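Local coordinates for acetyl-CoA acetyltransferase A (PDB 6BJA), which is a thiolase that binds coenzyme A and probably catalyses acyl transfer between acyl-CoA thioesters in lipid metabolism, at residues K171-T176 with G330-K335; P234-A239 with T247-N252. All blocks are in the same frame, centred on the assembly; numbering follows the deposited sequence.

Two contacts of one subunit illustrate how chemistry follows place in a fold. Interaction 1 lies near the surface and joins the turn that follows helix 162-172 to helix 327-337, two elements far apart in sequence, through aromatic rings laid against aliphatic carbons. Interaction 2 is partly buried, with a larger share of buried residues, and joins two parts of the long connection between strands 218-219 and 257-267, only seven residues apart; it relies on backbone polar groups, an asparagine, a threonine, and a leucine and two alanines that also touch coenzyme A. Their centres lie about 16 Å apart and they do not touch, but helices 162-172 and 177-197 border both, with V170 and L180 packing against residues of each.

Interaction 1 (K171-T176 with G330-K335); sequences KDYAFT and GLAFIK
Y173 lays one face of its ring on A332, with Y173 CE2 3.9 Å from A332 CB. K335 comes to the same ring obliquely, its CG 4.2 Å from Y173 CD1, before the rest of the lysine leads away. The phenol is hydrogen-bonded to E336, just beyond the second segment, while a water donates to Y173 OH at 2.9 Å and makes a weak bond to A332 O. A174 then turns the chain: its positive phi (58°), with two bonds back into the last turn of helix 162-172, marks a Schellman motif, in which A174 N lies 3.0 Å from K171 O. This surface contact joins the N-terminal and C-terminal family regions of the thiolase. Past that turn comes F175, whose CG, anti to the carbonyl carbon (chi1 -70°), is directed toward helix 327-337. Its ring is held between two aliphatic groups: Y173 CB covers one face near the rim, and on the opposite face L331 CB makes a CH-pi contact, 4.0 Å from the F175 ring centroid and 25° off the normal. K335 CB sits at the ring edge, 4.2 Å from F175 CZ. T176 supplies the N-cap of helix 177-197, from which L180 packs against both F175 and L331.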
ATOM      1  N   LYS A 171       4.378  12.842  37.036  1.00 17.50           N
ATOM      2  CA  LYS A 171       5.477  13.411  37.816  1.00 20.07           C
ATOM      3  C   LYS A 171       5.040  14.651  38.608  1.00 18.97           C
ATOM      4  O   LYS A 171       5.431  14.827  39.778  1.00 21.48           O
ATOM      5  CB  LYS A 171       6.653  13.717  36.887  1.00 21.88           C
ATOM      6  CG  LYS A 171       7.917  14.082  37.643  1.00 33.06           C
ATOM      7  CD  LYS A 171       9.115  14.231  36.722  1.00 43.10           C
ATOM      8  CE  LYS A 171      10.397  14.478  37.537  1.00 46.92           C
ATOM      9  NZ  LYS A 171      10.568  13.504  38.661  1.00 51.14           N
ATOM     10  N   ASP A 172       4.211  15.496  38.005  1.00 19.06           N
ATOM     11  CA  ASP A 172       3.780  16.737  38.634  1.00 19.93           C
ATOM     12  C   ASP A 172       2.989  16.503  39.932  1.00 24.72           C
ATOM     13  O   ASP A 172       3.020  17.340  40.839  1.00 24.66           O
ATOM     14  CB  ASP A 172       2.932  17.558  37.656  1.00 21.11           C
ATOM     15  CG  ASP A 172       3.760  18.212  36.545  1.00 24.22           C
ATOM     16  OD1 ASP A 172       5.015  18.293  36.637  1.00 24.35           O
ATOM     17  OD2 ASP A 172       3.132  18.664  35.549  1.00 24.94           O
ATOM     18  N   TYR A 173       2.296  15.369  40.017  1.00 18.84           N
ATOM     19  CA  TYR A 173       1.516  15.014  41.204  1.00 20.09           C
ATOM     20  C   TYR A 173       2.228  14.008  42.101  1.00 22.41           C
ATOM     21  O   TYR A 173       1.668  13.603  43.115  1.00 21.00           O
ATOM     22  CB  TYR A 173       0.148  14.431  40.796  1.00 20.69           C
ATOM     23  CG  TYR A 173      -0.872  15.474  40.428  1.00 21.73           C
ATOM     24  CD1 TYR A 173      -1.689  16.050  41.384  1.00 22.14           C
ATOM     25  CD2 TYR A 173      -1.014  15.893  39.116  1.00 22.92           C
ATOM     26  CE1 TYR A 173      -2.619  17.017  41.048  1.00 26.26           C
ATOM     27  CE2 TYR A 173      -1.934  16.857  38.769  1.00 22.51           C
ATOM     28  CZ  TYR A 173      -2.743  17.417  39.727  1.00 25.62           C
ATOM     29  OH  TYR A 173      -3.655  18.396  39.348  1.00 25.92           O
ATOM     30  N   ALA A 174       3.429  13.596  41.696  1.00 20.33           N
ATOM     31  CA  ALA A 174       4.221  12.590  42.399  1.00 20.84           C
ATOM     32  C   ALA A 174       3.458  11.275  42.519  1.00 18.50           C
ATOM     33  O   ALA A 174       3.589  10.532  43.497  1.00 19.35           O
ATOM     34  CB  ALA A 174       4.646  13.118  43.775  1.00 21.75           C
ATOM     35  N   PHE A 175       2.652  10.968  41.502  1.00 17.35           N
ATOM     36  CA  PHE A 175       1.982   9.684  41.463  1.00 16.43           C
ATOM     37  C   PHE A 175       2.970   8.565  41.164  1.00 17.55           C
ATOM     38  O   PHE A 175       4.050   8.776  40.607  1.00 19.76           O
ATOM     39  CB  PHE A 175       0.859   9.671  40.415  1.00 16.44           C
ATOM     40  CG  PHE A 175      -0.338  10.511  40.772  1.00 18.40           C
ATOM     41  CD1 PHE A 175      -0.866  10.546  42.054  1.00 22.72           C
ATOM     42  CD2 PHE A 175      -0.970  11.255  39.795  1.00 17.65           C
ATOM     43  CE1 PHE A 175      -1.997  11.330  42.342  1.00 22.71           C
ATOM     44  CE2 PHE A 175      -2.090  12.020  40.081  1.00 18.27           C
ATOM     45  CZ  PHE A 175      -2.606  12.063  41.337  1.00 20.52           C
ATOM     46  N   THR A 176       2.583   7.362  41.575  1.00 18.39           N
ATOM     47  CA  THR A 176       3.415   6.180  41.479  1.00 17.72           C
ATOM     48  C   THR A 176       2.779   5.086  40.646  1.00 18.18           C
ATOM     49  O   THR A 176       1.551   5.022  40.493  1.00 18.20           O
ATOM     50  CB  THR A 176       3.700   5.604  42.878  1.00 17.30           C
ATOM     51  OG1 THR A 176       2.456   5.223  43.494  1.00 18.13           O
ATOM     52  CG2 THR A 176       4.370   6.619  43.760  1.00 17.94           C
ATOM     53  N   GLY A 330      -7.879   9.962  36.081  1.00 16.40           N
ATOM     54  CA  GLY A 330      -8.768   9.869  37.221  1.00 16.17           C
ATOM     55  C   GLY A 330      -8.136  10.349  38.511  1.00 16.13           C
ATOM     56  O   GLY A 330      -8.722  11.137  39.253  1.00 17.48           O
ATOM     57  N   LEU A 331      -6.932   9.866  38.771  1.00 16.33           N
ATOM     58  CA  LEU A 331      -6.220  10.242  39.999  1.00 15.69           C
ATOM     59  C   LEU A 331      -5.982  11.749  40.094  1.00 17.80           C
ATOM     60  O   LEU A 331      -6.160  12.357  41.148  1.00 18.49           O
ATOM     61  CB  LEU A 331      -4.891   9.516  40.072  1.00 18.08           C
ATOM     62  CG  LEU A 331      -5.019   8.032  40.406  1.00 20.36           C
ATOM     63  CD1 LEU A 331      -3.719   7.324  40.164  1.00 20.02           C
ATOM     64  CD2 LEU A 331      -5.494   7.809  41.856  1.00 20.34           C
ATOM     65  N   ALA A 332      -5.564  12.358  38.990  1.00 16.29           N
ATOM     66  CA  ALA A 332      -5.271  13.783  39.004  1.00 18.20           C
ATOM     67  C   ALA A 332      -6.540  14.585  39.276  1.00 19.48           C
ATOM     68  O   ALA A 332      -6.530  15.563  40.011  1.00 18.16           O
ATOM     69  CB  ALA A 332      -4.633  14.211  37.687  1.00 16.29           C
ATOM     70  N   PHE A 333      -7.641  14.171  38.654  1.00 16.05           N
ATOM     71  CA  PHE A 333      -8.909  14.858  38.795  1.00 17.85           C
ATOM     72  C   PHE A 333      -9.380  14.819  40.247  1.00 18.66           C
ATOM     73  O   PHE A 333      -9.760  15.843  40.818  1.00 17.37           O
ATOM     74  CB  PHE A 333      -9.917  14.183  37.839  1.00 18.39           C
ATOM     75  CG  PHE A 333     -11.279  14.817  37.771  1.00 17.49           C
ATOM     76  CD1 PHE A 333     -11.492  15.960  36.993  1.00 18.15           C
ATOM     77  CD2 PHE A 333     -12.376  14.210  38.384  1.00 16.78           C
ATOM     78  CE1 PHE A 333     -12.773  16.505  36.870  1.00 17.87           C
ATOM     79  CE2 PHE A 333     -13.653  14.760  38.269  1.00 18.97           C
ATOM     80  CZ  PHE A 333     -13.849  15.907  37.516  1.00 18.46           C
ATOM     81  N   ILE A 334      -9.377  13.611  40.815  1.00 16.85           N
ATOM     82  CA  ILE A 334      -9.808  13.382  42.191  1.00 16.08           C
ATOM     83  C   ILE A 334      -8.940  14.183  43.165  1.00 18.70           C
ATOM     84  O   ILE A 334      -9.459  14.811  44.095  1.00 19.44           O
ATOM     85  CB  ILE A 334      -9.763  11.883  42.499  1.00 16.72           C
ATOM     86  CG1 ILE A 334     -10.850  11.152  41.724  1.00 17.56           C
ATOM     87  CG2 ILE A 334      -9.965  11.619  43.989  1.00 18.48           C
ATOM     88  CD1 ILE A 334     -10.695   9.673  41.719  1.00 17.89           C
ATOM     89  N   LYS A 335      -7.634  14.173  42.939  1.00 18.72           N
ATOM     90  CA  LYS A 335      -6.721  14.876  43.832  1.00 21.74           C
ATOM     91  C   LYS A 335      -6.886  16.385  43.747  1.00 21.59           C
ATOM     92  O   LYS A 335      -6.935  17.089  44.762  1.00 24.59           O
ATOM     93  CB  LYS A 335      -5.269  14.490  43.518  1.00 20.43           C
ATOM     94  CG  LYS A 335      -4.260  14.996  44.551  1.00 23.05           C
ATOM     95  CD  LYS A 335      -4.546  14.297  45.869  1.00 32.55           C
ATOM     96  CE  LYS A 335      -3.679  14.746  47.013  1.00 40.25           C
ATOM     97  NZ  LYS A 335      -4.221  14.050  48.227  1.00 30.74           N
TER
HETATM   98  O   HOH W   1      -5.916  17.952  37.533  1.00 23.21           O

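Interaction 2 (P234-A239 with T247-N252); sequences PALHPA and TITAAN. With COA (coenzyme A), chain C; ACT (acetate ion), chain B.
L236 and A251 make the tight end of this contact, where L236 CD1 comes within 3.5 Å of A251 CB and also leans on the T249 side chain. The other branch of the leucine turns to the cofactor: L236 CD2 is 3.3 Å from O4B in the ribose of coenzyme A. A251 CB lies 3.7 Å from C6A of the adenine, and the A250 methyl touches the cofactor too, so one small apolar cluster serves both as the joint between the two segments and as part of the coenzyme A pocket. K232 and the carbonyl of S254 add hydrogen bonds to the same ligand. Beside the L236 cluster a water bridges the segments, donating to H237 O and accepting from A250 N at 2.9 Å. The backbones are pinned by one nearly straight bond, A239 N to I248 O at 2.9 Å (166°), in the carbonyl plane; P238 CA gives the same oxygen a CA-H...O contact. Segment 247-252 is folded by an ST motif. T249 OG1 stands between the backbone N and the carbonyl carbon (chi1 72°) and accepts from N252 N and, weakly, from A251 N. The N252 amide ties the turn back on itself: N252 OD1 takes T249 N at 2.8 Å from 39° above the carbonyl plane, while N252 ND2 gives to T247 O at 3.0 Å and also bonds D181. At H237 the contact is looser. The side chain of this exposed residue leaves the backbone away from segment 247-252; the carbonyl oxygen of A235 lies over one face of its ring, and at the ring edge H237 ND1 donates to O of an acetate, probably from the crystallisation liquor, at 2.8 Å.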
ATOM      1  N   PRO A 234       1.684  -5.852  37.484  1.00 22.20           N
ATOM      2  CA  PRO A 234       2.961  -5.301  37.950  1.00 21.68           C
ATOM      3  C   PRO A 234       4.156  -5.757  37.130  1.00 22.20           C
ATOM      4  O   PRO A 234       5.259  -5.247  37.334  1.00 29.87           O
ATOM      5  CB  PRO A 234       3.058  -5.830  39.391  1.00 25.83           C
ATOM      6  CG  PRO A 234       2.212  -7.037  39.401  1.00 28.30           C
ATOM      7  CD  PRO A 234       1.071  -6.730  38.491  1.00 26.14           C
ATOM      8  N   ALA A 235       3.959  -6.718  36.246  1.00 26.54           N
ATOM      9  CA  ALA A 235       5.059  -7.262  35.456  1.00 31.75           C
ATOM     10  C   ALA A 235       5.285  -6.470  34.180  1.00 31.16           C
ATOM     11  O   ALA A 235       6.349  -6.565  33.562  1.00 29.93           O
ATOM     12  CB  ALA A 235       4.793  -8.710  35.120  1.00 31.04           C
ATOM     13  N   LEU A 236       4.275  -5.707  33.768  1.00 27.08           N
ATOM     14  CA  LEU A 236       4.373  -4.956  32.529  1.00 26.35           C
ATOM     15  C   LEU A 236       5.430  -3.873  32.597  1.00 26.45           C
ATOM     16  O   LEU A 236       5.649  -3.269  33.643  1.00 24.48           O
ATOM     17  CB  LEU A 236       3.028  -4.317  32.188  1.00 24.53           C
ATOM     18  CG  LEU A 236       1.846  -5.251  31.993  1.00 29.45           C
ATOM     19  CD1 LEU A 236       0.670  -4.433  31.521  1.00 26.90           C
ATOM     20  CD2 LEU A 236       2.160  -6.369  31.018  1.00 37.25           C
ATOM     21  N   HIS A 237       6.055  -3.611  31.450  1.00 27.47           N
ATOM     22  CA  HIS A 237       7.019  -2.537  31.308  1.00 26.58           C
ATOM     23  C   HIS A 237       6.308  -1.274  30.849  1.00 23.72           C
ATOM     24  O   HIS A 237       5.327  -1.362  30.106  1.00 26.68           O
ATOM     25  CB  HIS A 237       8.111  -2.943  30.318  1.00 31.83           C
ATOM     26  CG  HIS A 237       8.719  -4.281  30.624  1.00 37.48           C
ATOM     27  ND1 HIS A 237       9.497  -4.503  31.740  1.00 42.04           N
ATOM     28  CD2 HIS A 237       8.629  -5.468  29.982  1.00 41.55           C
ATOM     29  CE1 HIS A 237       9.873  -5.769  31.765  1.00 40.03           C
ATOM     30  NE2 HIS A 237       9.360  -6.378  30.712  1.00 43.13           N
ATOM     31  N   PRO A 238       6.779  -0.098  31.304  1.00 26.55           N
ATOM     32  CA  PRO A 238       6.187   1.159  30.835  1.00 23.26           C
ATOM     33  C   PRO A 238       6.158   1.223  29.317  1.00 27.31           C
ATOM     34  O   PRO A 238       7.145   0.855  28.683  1.00 27.54           O
ATOM     35  CB  PRO A 238       7.104   2.222  31.425  1.00 26.74           C
ATOM     36  CG  PRO A 238       7.603   1.592  32.690  1.00 27.29           C
ATOM     37  CD  PRO A 238       7.764   0.132  32.378  1.00 28.23           C
ATOM     38  N   ALA A 239       5.037   1.677  28.764  1.00 25.28           N
ATOM     39  CA  ALA A 239       4.801   1.628  27.321  1.00 29.78           C
ATOM     40  C   ALA A 239       5.247   2.872  26.576  1.00 28.47           C
ATOM     41  O   ALA A 239       5.442   2.821  25.359  1.00 32.43           O
ATOM     42  CB  ALA A 239       3.336   1.397  27.062  1.00 26.94           C
ATOM     43  N   THR A 247       5.778   5.000  34.180  1.00 20.55           N
ATOM     44  CA  THR A 247       4.750   4.437  35.060  1.00 20.51           C
ATOM     45  C   THR A 247       3.519   3.938  34.305  1.00 22.54           C
ATOM     46  O   THR A 247       2.789   3.068  34.778  1.00 20.97           O
ATOM     47  CB  THR A 247       4.268   5.469  36.085  1.00 21.12           C
ATOM     48  OG1 THR A 247       3.650   6.570  35.400  1.00 22.36           O
ATOM     49  CG2 THR A 247       5.409   5.984  36.918  1.00 23.04           C
ATOM     50  N   ILE A 248       3.282   4.495  33.122  1.00 20.58           N
ATOM     51  CA  ILE A 248       2.091   4.141  32.371  1.00 20.65           C
ATOM     52  C   ILE A 248       2.344   2.908  31.499  1.00 19.68           C
ATOM     53  O   ILE A 248       3.335   2.838  30.755  1.00 22.70           O
ATOM     54  CB  ILE A 248       1.611   5.339  31.510  1.00 20.90           C
ATOM     55  CG1 ILE A 248       1.288   6.536  32.415  1.00 21.82           C
ATOM     56  CG2 ILE A 248       0.386   4.952  30.679  1.00 20.10           C
ATOM     57  CD1 ILE A 248       0.873   7.807  31.671  1.00 21.23           C
ATOM     58  N   THR A 249       1.430   1.949  31.597  1.00 22.22           N
ATOM     59  CA  THR A 249       1.541   0.663  30.921  1.00 20.76           C
ATOM     60  C   THR A 249       0.277   0.369  30.145  1.00 20.64           C
ATOM     61  O   THR A 249      -0.721   1.072  30.290  1.00 22.46           O
ATOM     62  CB  THR A 249       1.732  -0.490  31.903  1.00 21.59           C
ATOM     63  OG1 THR A 249       0.506  -0.711  32.597  1.00 21.61           O
ATOM     64  CG2 THR A 249       2.829  -0.176  32.898  1.00 21.79           C
ATOM     65  N   ALA A 250       0.291  -0.725  29.390  1.00 22.83           N
ATOM     66  CA  ALA A 250      -0.915  -1.136  28.669  1.00 23.75           C
ATOM     67  C   ALA A 250      -2.069  -1.379  29.628  1.00 24.62           C
ATOM     68  O   ALA A 250      -3.219  -1.167  29.256  1.00 27.43           O
ATOM     69  CB  ALA A 250      -0.651  -2.379  27.834  1.00 26.49           C
ATOM     70  N   ALA A 251      -1.780  -1.812  30.858  1.00 22.29           N
ATOM     71  CA  ALA A 251      -2.829  -2.154  31.798  1.00 21.93           C
ATOM     72  C   ALA A 251      -3.432  -0.928  32.478  1.00 21.42           C
ATOM     73  O   ALA A 251      -4.614  -0.945  32.796  1.00 23.78           O
ATOM     74  CB  ALA A 251      -2.298  -3.135  32.866  1.00 23.42           C
ATOM     75  N   ASN A 252      -2.659   0.139  32.695  1.00 20.24           N
ATOM     76  CA  ASN A 252      -3.228   1.286  33.413  1.00 19.42           C
ATOM     77  C   ASN A 252      -3.523   2.434  32.454  1.00 21.36           C
ATOM     78  O   ASN A 252      -3.820   3.545  32.882  1.00 23.38           O
ATOM     79  CB  ASN A 252      -2.337   1.723  34.601  1.00 18.91           C
ATOM     80  CG  ASN A 252      -0.943   2.137  34.207  1.00 17.88           C
ATOM     81  OD1 ASN A 252      -0.750   2.788  33.201  1.00 19.99           O
ATOM     82  ND2 ASN A 252       0.052   1.812  35.068  1.00 18.31           N
TER
HETATM   83  N1A COA C 402      -4.081  -6.670  32.465  1.00 31.00           N
HETATM   84  C2A COA C 402      -2.959  -7.408  32.364  1.00 34.65           C
HETATM   85  N3A COA C 402      -2.145  -7.379  31.300  1.00 32.95           N
HETATM   86  C4A COA C 402      -2.407  -6.583  30.243  1.00 35.27           C
HETATM   87  C5A COA C 402      -3.604  -5.737  30.273  1.00 32.14           C
HETATM   88  C6A COA C 402      -4.456  -5.822  31.480  1.00 30.25           C
HETATM   89  N6A COA C 402      -5.575  -5.081  31.607  1.00 31.93           N
HETATM   90  N7A COA C 402      -3.616  -5.060  29.106  1.00 31.67           N
HETATM   91  C8A COA C 402      -2.521  -5.442  28.398  1.00 36.73           C
HETATM   92  N9A COA C 402      -1.795  -6.354  29.089  1.00 40.14           N
HETATM   93  C1B COA C 402      -0.541  -7.042  28.680  1.00 45.70           C
HETATM   94  C2B COA C 402      -0.845  -8.006  27.545  1.00 50.65           C
HETATM   95  O2B COA C 402      -1.006  -9.346  28.015  1.00 50.14           O
HETATM   96  C3B COA C 402       0.338  -7.917  26.606  1.00 58.53           C
HETATM   97  O3B COA C 402       1.043  -9.165  26.649  1.00 65.12           O
HETATM   98  P3B COA C 402       2.546  -9.419  27.151  1.00 62.67           P
HETATM   99  O7A COA C 402       2.722  -8.753  28.496  1.00 67.12           O
HETATM  100  O8A COA C 402       2.745 -10.911  27.297  1.00 64.96           O
HETATM  101  O9A COA C 402       3.523  -8.849  26.153  1.00 66.58           O
HETATM  102  C4B COA C 402       1.081  -6.645  27.021  1.00 54.50           C
HETATM  103  O4B COA C 402       0.469  -6.141  28.212  1.00 43.13           O
HETATM  104  C5B COA C 402       0.920  -5.584  25.949  1.00 58.40           C
HETATM  105  O5B COA C 402      -0.470  -5.271  25.917  1.00 64.62           O
HETATM  106  P1A COA C 402      -1.382  -5.381  24.590  1.00 78.47           P
HETATM  107  O1A COA C 402      -1.231  -6.709  23.889  1.00 79.16           O
HETATM  108  O2A COA C 402      -2.837  -5.140  24.932  1.00 68.38           O
HETATM  109  O3A COA C 402      -0.875  -4.254  23.585  1.00 83.33           O
HETATM  110  P2A COA C 402      -1.210  -4.392  22.022  1.00105.96           P
HETATM  111  O4A COA C 402      -0.468  -5.572  21.431  1.00 94.80           O
HETATM  112  O5A COA C 402      -2.702  -4.511  21.789  1.00 80.25           O
HETATM  113  O6A COA C 402      -0.670  -3.017  21.410  1.00 87.79           O
HETATM  114  CBP COA C 402      -1.776  -0.962  21.045  1.00 69.54           C
HETATM  115  CCP COA C 402      -1.050  -1.813  22.065  1.00 75.01           C
HETATM  116  CDP COA C 402      -0.814  -0.704  19.908  1.00 63.57           C
HETATM  117  CEP COA C 402      -2.968  -1.703  20.431  1.00 63.96           C
HETATM  118  CAP COA C 402      -2.110   0.409  21.659  1.00 64.25           C
HETATM  119  OAP COA C 402      -2.557   1.269  20.600  1.00 62.87           O
HETATM  120  C9P COA C 402      -3.139   0.355  22.769  1.00 62.39           C
HETATM  121  O9P COA C 402      -3.844  -0.628  22.943  1.00 58.03           O
HETATM  122  N8P COA C 402      -3.289   1.406  23.580  1.00 56.77           N
HETATM  123  C7P COA C 402      -2.522   2.632  23.515  1.00 45.94           C
HETATM  124  C6P COA C 402      -2.715   3.424  24.800  1.00 46.57           C
HETATM  125  C5P COA C 402      -3.489   4.672  24.473  1.00 47.71           C
HETATM  126  O5P COA C 402      -2.912   5.735  24.261  1.00 47.66           O
HETATM  127  N4P COA C 402      -4.804   4.525  24.391  1.00 41.00           N
HETATM  128  C3P COA C 402      -5.643   5.638  23.984  1.00 42.64           C
HETATM  129  C2P COA C 402      -6.267   6.407  25.124  1.00 42.06           C
HETATM  130  S1P COA C 402      -6.101   8.178  24.829  1.00 55.52           S
HETATM  131  C   ACT B 401       8.510  -2.923  34.985  1.00 32.48           C
HETATM  132  O   ACT B 401       9.197  -2.821  33.939  1.00 38.79           O
HETATM  133  OXT ACT B 401       8.166  -1.847  35.529  1.00 33.16           O
HETATM  134  CH3 ACT B 401       8.143  -4.257  35.561  1.00 32.56           C
HETATM  135  O   HOH W   2       2.913  -1.960  28.879  1.00 26.87           O